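Local coordinates for AHL synthase (PDB 3P2H), which probably makes N-acyl-homoserine lactone quorum-sensing signals from S-adenosyl-L-methionine and a fatty acyl chain carried on acyl-carrier protein, releasing methylthioadenosine, at residues G9-P12 with A13-A17. The protein carries 3 engineered substitutions. Sequence-based numbering, arbitrary orientation.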
loop_
_atom_site.group_PDB
_atom_site.type_symbol
_atom_site.label_atom_id
_atom_site.label_comp_id
_atom_site.label_asym_id
_atom_site.label_seq_id
_atom_site.Cartn_x
_atom_site.Cartn_y
_atom_site.Cartn_z
ATOM N N GLY A 9 13.726 0.922 10.244
ATOM C CA GLY A 9 14.765 0.171 9.564
ATOM C C GLY A 9 14.376 -1.290 9.456
ATOM O O GLY A 9 13.191 -1.620 9.469
ATOM N N ARG A 10 15.368 -2.172 9.365
ATOM C CA ARG A 10 15.097 -3.599 9.237
ATOM C C ARG A 10 14.089 -4.120 10.276
ATOM O O ARG A 10 14.256 -3.933 11.486
ATOM C CB ARG A 10 16.407 -4.383 9.336
ATOM C CG ARG A 10 16.274 -5.872 9.046
ATOM C CD ARG A 10 17.645 -6.532 9.047
ATOM N NE ARG A 10 18.538 -5.858 8.111
ATOM C CZ ARG A 10 19.828 -6.138 7.972
ATOM N NH1 ARG A 10 20.392 -7.086 8.713
ATOM N NH2 ARG A 10 20.555 -5.469 7.089
ATOM N N LEU A 11 13.042 -4.776 9.787
ATOM C CA LEU A 11 12.000 -5.335 10.643
ATOM C C LEU A 11 12.555 -6.402 11.565
ATOM O O LEU A 11 13.468 -7.140 11.197
ATOM C CB LEU A 11 10.900 -5.987 9.800
ATOM C CG LEU A 11 9.851 -5.144 9.083
ATOM C CD1 LEU A 11 8.954 -6.069 8.260
ATOM C CD2 LEU A 11 9.027 -4.367 10.104
ATOM N N PRO A 12 12.016 -6.493 12.788
ATOM C CA PRO A 12 12.540 -7.537 13.667
ATOM C C PRO A 12 12.163 -8.875 13.027
ATOM O O PRO A 12 11.122 -8.989 12.385
ATOM C CB PRO A 12 11.829 -7.271 14.992
ATOM C CG PRO A 12 10.573 -6.561 14.590
ATOM C CD PRO A 12 11.017 -5.659 13.477
ATOM N N ALA A 13 13.029 -9.870 13.181
ATOM C CA ALA A 13 12.813 -11.194 12.603
ATOM C C ALA A 13 11.389 -11.748 12.691
ATOM O O ALA A 13 10.825 -12.175 11.679
ATOM C CB ALA A 13 13.790 -12.195 13.228
ATOM N N HIS A 14 10.805 -11.751 13.885
ATOM C CA HIS A 14 9.467 -12.306 14.041
ATOM C C HIS A 14 8.384 -11.555 13.269
ATOM O O HIS A 14 7.425 -12.163 12.805
ATOM C CB HIS A 14 9.085 -12.405 15.523
ATOM C CG HIS A 14 9.026 -11.088 16.226
ATOM N ND1 HIS A 14 10.149 -10.347 16.516
ATOM C CD2 HIS A 14 7.973 -10.379 16.699
ATOM C CE1 HIS A 14 9.793 -9.238 17.139
ATOM N NE2 HIS A 14 8.478 -9.234 17.262
ATOM N N ILE A 15 8.540 -10.242 13.126
ATOM C CA ILE A 15 7.565 -9.443 12.390
ATOM C C ILE A 15 7.713 -9.713 10.894
ATOM O O ILE A 15 6.724 -9.795 10.165
ATOM C CB ILE A 15 7.763 -7.932 12.648
ATOM C CG1 ILE A 15 7.569 -7.627 14.132
ATOM C CG2 ILE A 15 6.789 -7.127 11.809
ATOM C CD1 ILE A 15 6.208 -7.991 14.667
ATOM N N ALA A 16 8.958 -9.846 10.445
ATOM C CA ALA A 16 9.241 -10.117 9.043
ATOM C C ALA A 16 8.621 -11.452 8.639
ATOM O O ALA A 16 8.045 -11.577 7.560
ATOM C CB ALA A 16 10.758 -10.138 8.807
ATOM N N ALA A 17 8.727 -12.446 9.515
ATOM C CA ALA A 17 8.169 -13.765 9.237
ATOM C C ALA A 17 6.640 -13.725 9.238
ATOM O O ALA A 17 5.991 -14.261 8.344
ATOM C CB ALA A 17 8.667 -14.769 10.268
#
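Pro12 and Ala16 are joined by the first backbone hydrogen bond of the helix: the amide N of Ala16 reaches O of Pro12 at 3.0 Å, with an N-H...O angle of 163° and the donor nearly in line with the C=O bond. Ile15 N is equally near this oxygen, but its angle of 125° makes the bond weak. Pro12 thus holds the N-cap position. Lacking an N-H, it loses nothing where the chain enters the helix, and its ring already restricts phi.

CG of Pro12 lies 3.2 Å from CG1 of Ile15, a pair tighter than usual for two carbons, with the two side chains meeting at a slant. The beta-branch of Ile15 serves two neighbours: CG1 goes to the proline, while CG2, anti to the backbone N, is 3.9 Å from CD2 of Leu11. The Leu11 side chain crosses that of Ile15 at about a right angle and sets its other methyl, CD1, 4.1 Å from CA of Ala16, whose small side chain lets it approach the helix backbone.

The His14 ring turns back toward the proline and meets it obliquely. With chi1 at 62°, its CG sits between the backbone N and the carbonyl carbon, bringing CE1 to 3.6 Å from CB of Pro12, while CG1 of Ile15 lies over one ring face, offset toward the rim.

Leu11 also touches Tyr54, and Ile15 touches Leu56 and Arg58, on strand 53-58. Proline at the N-cap position and Leu11 packed on Ala16 in a hydrophobic staple open helix 13-30 of the acetyltransferase-like autoinducer synthase fold.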